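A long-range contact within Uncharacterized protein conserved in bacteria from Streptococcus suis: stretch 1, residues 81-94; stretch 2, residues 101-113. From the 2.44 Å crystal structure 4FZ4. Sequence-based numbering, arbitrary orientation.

Stretch 1, residues 81-94: KVENYIRQVAELRK
Stretch 2 (101-113) TIEEEYNAHLKQD

How do the two stretches run? Residues 81-94 are helical throughout; from 101 the second stretch continues a helix already under way, nearly antiparallel at 155°, the axes approaching to 10.3 Å. CA atoms pair Ile86 with Leu110 (7.1 Å), Val89 with Tyr106 (7.4 Å) and Arg93 with Ile102 (6.9 Å).

What fills the middle? Val89 (chi1 t) points toward the partner and splays its methyls: CG1 lies 4.1 Å from Ile102 CG2 and 3.9 Å from Tyr106 CD1, while CG2 lies 4.1 Å from Leu110 CD1. Ile102 and Leu110 are both m,t; Tyr106 is t with chi2 63°. Tyr85 (m, chi2 -14°) brings CD2 to 4.2 Å from Leu110 CD2.

How does Arg93 reach Glu103 from a sideways start? Its m,t,p chain, chi4 -159°, turns the guanidinium so that NE and NH2 both donate to Glu103 OE1, at 2.6 and 2.8 Å, a salt bridge at the guanidinium edge. Glu103 folds back as m,m. Tyr106 CD2 covers one guanidinium face, and Arg93 CG packs 3.7 Å from Ile102 CG2.

How does the second stretch finish? A pi-type turn at 106-110 includes Lys111 N to Tyr106 O, 2.8 Å. Beyond it, Gln112 (phi/psi -96/131, m,m) curls back, NE2 donating to Leu110 O at 2.9 Å; Ile86 CD1 (m,t) meets Gln112 CG at 3.7 Å.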

ATOM      1  N   LYS A  81       0.636   0.361  -1.791  1.00 32.59           N
ATOM      2  CA  LYS A  81       1.933  -0.225  -1.468  1.00 30.07           C
ATOM      3  C   LYS A  81       1.882  -0.979  -0.142  1.00 29.81           C
ATOM      4  O   LYS A  81       2.358  -2.115  -0.037  1.00 30.47           O
ATOM      5  CB  LYS A  81       3.012   0.858  -1.403  1.00 33.26           C
ATOM      6  CG  LYS A  81       3.916   0.884  -2.621  1.00 47.15           C
ATOM      7  CD  LYS A  81       4.548  -0.492  -2.832  1.00 56.15           C
ATOM      8  CE  LYS A  81       5.345  -0.569  -4.123  1.00 59.25           C
ATOM      9  NZ  LYS A  81       5.826  -1.964  -4.372  1.00 61.36           N
ATOM     10  N   VAL A  82       1.294  -0.348   0.871  1.00 26.78           N
ATOM     11  CA  VAL A  82       1.190  -0.976   2.182  1.00 19.35           C
ATOM     12  C   VAL A  82       0.438  -2.305   2.104  1.00 23.33           C
ATOM     13  O   VAL A  82       0.916  -3.322   2.607  1.00 34.38           O
ATOM     14  CB  VAL A  82       0.517  -0.012   3.204  1.00 29.24           C
ATOM     15  CG1 VAL A  82       0.261  -0.724   4.530  1.00 28.52           C
ATOM     16  CG2 VAL A  82       1.432   1.182   3.444  1.00 15.66           C
ATOM     17  N   GLU A  83      -0.731  -2.297   1.475  1.00 30.17           N
ATOM     18  CA  GLU A  83      -1.521  -3.516   1.324  1.00 22.13           C
ATOM     19  C   GLU A  83      -0.655  -4.552   0.617  1.00 26.96           C
ATOM     20  O   GLU A  83      -0.711  -5.745   0.912  1.00 33.83           O
ATOM     21  CB  GLU A  83      -2.766  -3.211   0.487  1.00 22.16           C
ATOM     22  CG  GLU A  83      -3.477  -4.428  -0.058  1.00 27.90           C
ATOM     23  CD  GLU A  83      -4.108  -5.300   1.021  1.00 34.27           C
ATOM     24  OE1 GLU A  83      -3.905  -5.021   2.225  1.00 36.90           O
ATOM     25  OE2 GLU A  83      -4.809  -6.272   0.658  1.00 43.06           O
ATOM     26  N   ASN A  84       0.160  -4.083  -0.320  1.00 24.72           N
ATOM     27  CA  ASN A  84       1.035  -4.959  -1.090  1.00 16.41           C
ATOM     28  C   ASN A  84       2.129  -5.549  -0.187  1.00 27.06           C
ATOM     29  O   ASN A  84       2.323  -6.761  -0.143  1.00 25.36           O
ATOM     30  CB  ASN A  84       1.664  -4.157  -2.238  1.00 20.18           C
ATOM     31  CG  ASN A  84       2.323  -5.038  -3.272  1.00 27.66           C
ATOM     32  OD1 ASN A  84       3.013  -5.995  -2.935  1.00 32.46           O
ATOM     33  ND2 ASN A  84       2.117  -4.715  -4.546  1.00 27.21           N
ATOM     34  N   TYR A  85       2.865  -4.679   0.507  1.00 18.59           N
ATOM     35  CA  TYR A  85       3.899  -5.129   1.430  1.00 24.76           C
ATOM     36  C   TYR A  85       3.342  -6.145   2.416  1.00 26.68           C
ATOM     37  O   TYR A  85       3.941  -7.196   2.641  1.00 32.67           O
ATOM     38  CB  TYR A  85       4.460  -3.950   2.228  1.00 28.81           C
ATOM     39  CG  TYR A  85       5.296  -2.992   1.417  1.00 30.67           C
ATOM     40  CD1 TYR A  85       5.757  -3.346   0.143  1.00 29.52           C
ATOM     41  CD2 TYR A  85       5.686  -1.756   1.946  1.00 20.67           C
ATOM     42  CE1 TYR A  85       6.583  -2.511  -0.578  1.00 23.90           C
ATOM     43  CE2 TYR A  85       6.525  -0.907   1.224  1.00 30.37           C
ATOM     44  CZ  TYR A  85       6.971  -1.298  -0.038  1.00 32.31           C
ATOM     45  OH  TYR A  85       7.848  -0.503  -0.745  1.00 37.43           O
ATOM     46  N   ILE A  86       2.192  -5.837   3.004  1.00 25.99           N
ATOM     47  CA  ILE A  86       1.616  -6.748   3.976  1.00 23.95           C
ATOM     48  C   ILE A  86       1.193  -8.088   3.364  1.00 33.27           C
ATOM     49  O   ILE A  86       1.382  -9.139   3.987  1.00 34.57           O
ATOM     50  CB  ILE A  86       0.449  -6.079   4.739  1.00 24.88           C
ATOM     51  CG1 ILE A  86       1.001  -4.901   5.552  1.00 19.25           C
ATOM     52  CG2 ILE A  86      -0.189  -7.074   5.721  1.00 22.08           C
ATOM     53  CD1 ILE A  86      -0.053  -4.143   6.335  1.00 27.95           C
ATOM     54  N   ARG A  87       0.638  -8.064   2.152  1.00 28.35           N
ATOM     55  CA  ARG A  87       0.264  -9.312   1.506  1.00 23.01           C
ATOM     56  C   ARG A  87       1.507 -10.162   1.315  1.00 27.01           C
ATOM     57  O   ARG A  87       1.448 -11.379   1.453  1.00 37.39           O
ATOM     58  CB  ARG A  87      -0.393  -9.075   0.142  1.00 27.68           C
ATOM     59  CG  ARG A  87      -1.885  -8.770   0.228  1.00 32.48           C
ATOM     60  CD  ARG A  87      -2.545  -8.754  -1.140  1.00 29.58           C
ATOM     61  NE  ARG A  87      -3.741  -7.919  -1.125  1.00 35.65           N
ATOM     62  CZ  ARG A  87      -4.573  -7.770  -2.150  1.00 38.01           C
ATOM     63  NH1 ARG A  87      -4.350  -8.411  -3.291  1.00 34.96           N
ATOM     64  NH2 ARG A  87      -5.619  -6.962  -2.039  1.00 37.74           N
ATOM     65  N   GLN A  88       2.636  -9.521   1.006  1.00 26.06           N
ATOM     66  CA  GLN A  88       3.891 -10.251   0.795  1.00 27.87           C
ATOM     67  C   GLN A  88       4.428 -10.880   2.078  1.00 26.47           C
ATOM     68  O   GLN A  88       4.801 -12.045   2.091  1.00 36.91           O
ATOM     69  CB  GLN A  88       4.956  -9.331   0.186  1.00 25.53           C
ATOM     70  CG  GLN A  88       4.694  -8.939  -1.284  1.00 15.58           C
ATOM     71  CD  GLN A  88       5.727  -7.934  -1.797  1.00 20.78           C
ATOM     72  OE1 GLN A  88       6.922  -8.225  -1.848  1.00 33.55           O
ATOM     73  NE2 GLN A  88       5.269  -6.744  -2.163  1.00 23.87           N
ATOM     74  N   VAL A  89       4.461 -10.110   3.161  1.00 32.19           N
ATOM     75  CA  VAL A  89       4.951 -10.625   4.436  1.00 27.57           C
ATOM     76  C   VAL A  89       4.053 -11.761   4.924  1.00 28.57           C
ATOM     77  O   VAL A  89       4.539 -12.773   5.422  1.00 35.29           O
ATOM     78  CB  VAL A  89       4.978  -9.528   5.498  1.00 34.98           C
ATOM     79  CG1 VAL A  89       5.498 -10.090   6.810  1.00 39.71           C
ATOM     80  CG2 VAL A  89       5.843  -8.379   5.020  1.00 23.49           C
ATOM     81  N   ALA A  90       2.742 -11.598   4.783  1.00 28.84           N
ATOM     82  CA  ALA A  90       1.815 -12.643   5.206  1.00 28.67           C
ATOM     83  C   ALA A  90       2.247 -13.939   4.543  1.00 35.85           C
ATOM     84  O   ALA A  90       2.367 -14.975   5.195  1.00 42.75           O
ATOM     85  CB  ALA A  90       0.402 -12.302   4.780  1.00 30.37           C
ATOM     86  N   GLU A  91       2.495 -13.866   3.237  1.00 36.93           N
ATOM     87  CA  GLU A  91       2.909 -15.032   2.466  1.00 41.09           C
ATOM     88  C   GLU A  91       4.253 -15.553   2.952  1.00 38.49           C
ATOM     89  O   GLU A  91       4.431 -16.761   3.139  1.00 47.15           O
ATOM     90  CB  GLU A  91       2.999 -14.683   0.976  1.00 50.84           C
ATOM     91  CG  GLU A  91       2.819 -15.887   0.069  1.00 59.11           C
ATOM     92  CD  GLU A  91       1.382 -16.394   0.048  1.00 67.09           C
ATOM     93  OE1 GLU A  91       0.692 -16.306   1.086  1.00 69.99           O
ATOM     94  OE2 GLU A  91       0.943 -16.894  -1.007  1.00 71.15           O
ATOM     95  N   LEU A  92       5.199 -14.643   3.167  1.00 37.94           N
ATOM     96  CA  LEU A  92       6.526 -15.032   3.643  1.00 34.74           C
ATOM     97  C   LEU A  92       6.465 -15.666   5.029  1.00 40.73           C
ATOM     98  O   LEU A  92       7.125 -16.673   5.287  1.00 41.74           O
ATOM     99  CB  LEU A  92       7.451 -13.816   3.669  1.00 29.21           C
ATOM    100  CG  LEU A  92       7.827 -13.325   2.267  1.00 38.61           C
ATOM    101  CD1 LEU A  92       8.613 -12.036   2.376  1.00 38.88           C
ATOM    102  CD2 LEU A  92       8.645 -14.395   1.536  1.00 37.15           C
ATOM    103  N   ARG A  93       5.666 -15.082   5.921  1.00 40.09           N
ATOM    104  CA  ARG A  93       5.559 -15.624   7.271  1.00 40.41           C
ATOM    105  C   ARG A  93       5.042 -17.057   7.272  1.00 38.11           C
ATOM    106  O   ARG A  93       5.428 -17.850   8.127  1.00 47.40           O
ATOM    107  CB  ARG A  93       4.660 -14.742   8.136  1.00 31.76           C
ATOM    108  CG  ARG A  93       5.250 -13.377   8.407  1.00 34.10           C
ATOM    109  CD  ARG A  93       4.302 -12.545   9.254  1.00 46.92           C
ATOM    110  NE  ARG A  93       4.244 -13.004  10.641  1.00 57.45           N
ATOM    111  CZ  ARG A  93       3.244 -12.734  11.475  1.00 52.96           C
ATOM    112  NH1 ARG A  93       2.210 -12.012  11.060  1.00 49.09           N
ATOM    113  NH2 ARG A  93       3.280 -13.172  12.726  1.00 47.84           N
ATOM    114  N   LYS A  94       4.175 -17.390   6.320  1.00 35.31           N
ATOM    115  CA  LYS A  94       3.638 -18.747   6.231  1.00 39.29           C
ATOM    116  C   LYS A  94       4.674 -19.717   5.666  1.00 48.17           C
ATOM    117  O   LYS A  94       4.681 -20.891   6.006  1.00 41.73           O
ATOM    118  CB  LYS A  94       2.396 -18.782   5.345  1.00 37.48           C
ATOM    119  CG  LYS A  94       1.236 -17.971   5.883  1.00 49.60           C
ATOM    120  CD  LYS A  94       0.112 -17.854   4.862  1.00 57.27           C
ATOM    121  CE  LYS A  94      -0.889 -16.781   5.286  1.00 62.83           C
ATOM    122  NZ  LYS A  94      -1.643 -16.218   4.127  1.00 63.13           N
ATOM    123  N   THR A 101      13.513 -12.598  12.641  1.00 36.45           N
ATOM    124  CA  THR A 101      13.713 -11.416  11.814  1.00 38.30           C
ATOM    125  C   THR A 101      12.440 -10.948  11.086  1.00 36.29           C
ATOM    126  O   THR A 101      12.056  -9.781  11.188  1.00 36.81           O
ATOM    127  CB  THR A 101      14.825 -11.668  10.801  1.00 42.38           C
ATOM    128  OG1 THR A 101      15.952 -12.240  11.483  1.00 43.13           O
ATOM    129  CG2 THR A 101      15.249 -10.358  10.131  1.00 47.39           C
ATOM    130  N   ILE A 102      11.772 -11.858  10.383  1.00 35.66           N
ATOM    131  CA  ILE A 102      10.552 -11.504   9.658  1.00 37.24           C
ATOM    132  C   ILE A 102       9.460 -11.001  10.600  1.00 45.05           C
ATOM    133  O   ILE A 102       8.825  -9.968  10.346  1.00 40.51           O
ATOM    134  CB  ILE A 102       9.991 -12.707   8.863  1.00 35.21           C
ATOM    135  CG1 ILE A 102      11.049 -13.242   7.891  1.00 36.97           C
ATOM    136  CG2 ILE A 102       8.743 -12.275   8.095  1.00 30.68           C
ATOM    137  CD1 ILE A 102      10.590 -14.451   7.079  1.00 33.58           C
ATOM    138  N   GLU A 103       9.245 -11.735  11.689  1.00 47.81           N
ATOM    139  CA  GLU A 103       8.228 -11.371  12.665  1.00 43.85           C
ATOM    140  C   GLU A 103       8.548 -10.022  13.302  1.00 40.67           C
ATOM    141  O   GLU A 103       7.661  -9.199  13.513  1.00 45.85           O
ATOM    142  CB  GLU A 103       8.141 -12.433  13.762  1.00 44.92           C
ATOM    143  CG  GLU A 103       8.214 -13.881  13.276  1.00 63.05           C
ATOM    144  CD  GLU A 103       7.172 -14.222  12.221  1.00 77.57           C
ATOM    145  OE1 GLU A 103       5.987 -13.878  12.426  1.00 82.71           O
ATOM    146  OE2 GLU A 103       7.539 -14.846  11.196  1.00 75.37           O
ATOM    147  N   GLU A 104       9.826  -9.798  13.590  1.00 34.58           N
ATOM    148  CA  GLU A 104      10.283  -8.563  14.222  1.00 41.67           C
ATOM    149  C   GLU A 104      10.188  -7.331  13.326  1.00 47.03           C
ATOM    150  O   GLU A 104       9.717  -6.278  13.769  1.00 50.31           O
ATOM    151  CB  GLU A 104      11.728  -8.730  14.698  1.00 43.17           C
ATOM    152  CG  GLU A 104      11.921  -9.850  15.706  1.00 55.37           C
ATOM    153  CD  GLU A 104      13.371 -10.273  15.840  1.00 72.16           C
ATOM    154  OE1 GLU A 104      13.661 -11.136  16.697  1.00 76.05           O
ATOM    155  OE2 GLU A 104      14.219  -9.748  15.084  1.00 75.64           O
ATOM    156  N   GLU A 105      10.652  -7.449  12.079  1.00 33.86           N
ATOM    157  CA  GLU A 105      10.601  -6.322  11.151  1.00 26.06           C
ATOM    158  C   GLU A 105       9.130  -5.976  10.932  1.00 30.09           C
ATOM    159  O   GLU A 105       8.725  -4.820  11.025  1.00 36.41           O
ATOM    160  CB  GLU A 105      11.266  -6.689   9.818  1.00 29.90           C
ATOM    161  CG  GLU A 105      12.769  -6.963   9.904  1.00 35.26           C
ATOM    162  CD  GLU A 105      13.617  -5.706   9.916  1.00 35.53           C
ATOM    163  OE1 GLU A 105      13.060  -4.604  10.101  1.00 35.76           O
ATOM    164  OE2 GLU A 105      14.850  -5.822   9.746  1.00 46.65           O
ATOM    165  N   TYR A 106       8.333  -6.999  10.669  1.00 28.17           N
ATOM    166  CA  TYR A 106       6.906  -6.822  10.443  1.00 27.16           C
ATOM    167  C   TYR A 106       6.222  -6.085  11.600  1.00 32.59           C
ATOM    168  O   TYR A 106       5.589  -5.051  11.399  1.00 40.05           O
ATOM    169  CB  TYR A 106       6.250  -8.189  10.251  1.00 24.09           C
ATOM    170  CG  TYR A 106       4.745  -8.126  10.215  1.00 27.00           C
ATOM    171  CD1 TYR A 106       4.084  -7.417   9.215  1.00 27.31           C
ATOM    172  CD2 TYR A 106       3.978  -8.744  11.200  1.00 36.73           C
ATOM    173  CE1 TYR A 106       2.703  -7.322   9.197  1.00 24.55           C
ATOM    174  CE2 TYR A 106       2.587  -8.653  11.190  1.00 36.21           C
ATOM    175  CZ  TYR A 106       1.960  -7.940  10.189  1.00 35.18           C
ATOM    176  OH  TYR A 106       0.590  -7.826  10.182  1.00 49.17           O
ATOM    177  N   ASN A 107       6.357  -6.625  12.809  1.00 30.80           N
ATOM    178  CA  ASN A 107       5.735  -6.033  13.990  1.00 37.20           C
ATOM    179  C   ASN A 107       6.201  -4.620  14.280  1.00 38.62           C
ATOM    180  O   ASN A 107       5.409  -3.757  14.644  1.00 39.77           O
ATOM    181  CB  ASN A 107       5.994  -6.902  15.221  1.00 24.87           C
ATOM    182  CG  ASN A 107       5.179  -8.178  15.212  1.00 55.38           C
ATOM    183  OD1 ASN A 107       5.390  -9.065  16.035  1.00 57.57           O
ATOM    184  ND2 ASN A 107       4.238  -8.277  14.283  1.00 54.41           N
ATOM    185  N   ALA A 108       7.493  -4.384  14.110  1.00 30.64           N
ATOM    186  CA  ALA A 108       8.058  -3.074  14.380  1.00 27.64           C
ATOM    187  C   ALA A 108       7.796  -2.010  13.314  1.00 32.66           C
ATOM    188  O   ALA A 108       7.596  -0.851  13.644  1.00 27.95           O
ATOM    189  CB  ALA A 108       9.563  -3.209  14.590  1.00 33.49           C
ATOM    190  N   HIS A 109       7.769  -2.400  12.041  1.00 37.39           N
ATOM    191  CA  HIS A 109       7.636  -1.412  10.979  1.00 38.70           C
ATOM    192  C   HIS A 109       6.482  -1.476   9.990  1.00 41.25           C
ATOM    193  O   HIS A 109       6.202  -0.480   9.329  1.00 37.56           O
ATOM    194  CB  HIS A 109       8.932  -1.388  10.169  1.00 39.48           C
ATOM    195  CG  HIS A 109      10.166  -1.203  10.994  1.00 36.09           C
ATOM    196  ND1 HIS A 109      10.422  -0.049  11.705  1.00 32.30           N
ATOM    197  CD2 HIS A 109      11.234  -2.013  11.194  1.00 34.12           C
ATOM    198  CE1 HIS A 109      11.597  -0.156  12.304  1.00 42.25           C
ATOM    199  NE2 HIS A 109      12.110  -1.338  12.010  1.00 36.96           N
ATOM    200  N   LEU A 110       5.813  -2.617   9.868  1.00 33.16           N
ATOM    201  CA  LEU A 110       4.739  -2.711   8.889  1.00 33.57           C
ATOM    202  C   LEU A 110       3.362  -3.006   9.444  1.00 35.61           C
ATOM    203  O   LEU A 110       2.373  -2.456   8.962  1.00 21.20           O
ATOM    204  CB  LEU A 110       5.100  -3.759   7.825  1.00 26.33           C
ATOM    205  CG  LEU A 110       6.446  -3.520   7.122  1.00 26.12           C
ATOM    206  CD1 LEU A 110       7.017  -4.831   6.604  1.00 25.30           C
ATOM    207  CD2 LEU A 110       6.272  -2.506   6.012  1.00 34.05           C
ATOM    208  N   LYS A 111       3.291  -3.870  10.450  1.00 36.83           N
ATOM    209  CA  LYS A 111       2.001  -4.227  11.033  1.00 35.35           C
ATOM    210  C   LYS A 111       1.172  -2.992  11.346  1.00 26.28           C
ATOM    211  O   LYS A 111       1.645  -2.076  12.005  1.00 40.27           O
ATOM    212  CB  LYS A 111       2.184  -5.056  12.307  1.00 36.13           C
ATOM    213  CG  LYS A 111       0.866  -5.493  12.918  1.00 39.25           C
ATOM    214  CD  LYS A 111       1.042  -6.383  14.138  1.00 46.30           C
ATOM    215  CE  LYS A 111      -0.323  -6.766  14.702  1.00 58.34           C
ATOM    216  NZ  LYS A 111      -0.234  -7.697  15.858  1.00 63.48           N
ATOM    217  N   GLN A 112      -0.065  -2.990  10.859  1.00 26.42           N
ATOM    218  CA  GLN A 112      -0.998  -1.886  11.064  1.00 31.67           C
ATOM    219  C   GLN A 112      -1.907  -2.191  12.255  1.00 38.60           C
ATOM    220  O   GLN A 112      -2.496  -3.273  12.333  1.00 42.57           O
ATOM    221  CB  GLN A 112      -1.859  -1.683   9.812  1.00 37.02           C
ATOM    222  CG  GLN A 112      -1.072  -1.412   8.539  1.00 32.24           C
ATOM    223  CD  GLN A 112      -0.458  -0.033   8.515  1.00 31.35           C
ATOM    224  OE1 GLN A 112      -1.166   0.975   8.564  1.00 44.66           O
ATOM    225  NE2 GLN A 112       0.868   0.026   8.440  1.00 31.61           N
ATOM    226  N   ASP A 113      -2.024  -1.229  13.168  1.00 38.28           N
ATOM    227  CA  ASP A 113      -2.853  -1.375  14.368  1.00 49.08           C
ATOM    228  C   ASP A 113      -3.441  -0.032  14.763  1.00 47.96           C
ATOM    229  O   ASP A 113      -2.900   1.019  14.408  1.00 44.86           O
ATOM    230  CB  ASP A 113      -2.018  -1.915  15.536  1.00 58.95           C
ATOM    231  CG  ASP A 113      -2.112  -3.429  15.680  1.00 77.05           C
ATOM    232  OD1 ASP A 113      -1.284  -4.005  16.420  1.00 82.53           O
ATOM    233  OD2 ASP A 113      -3.016  -4.046  15.069  1.00 79.75           O
TER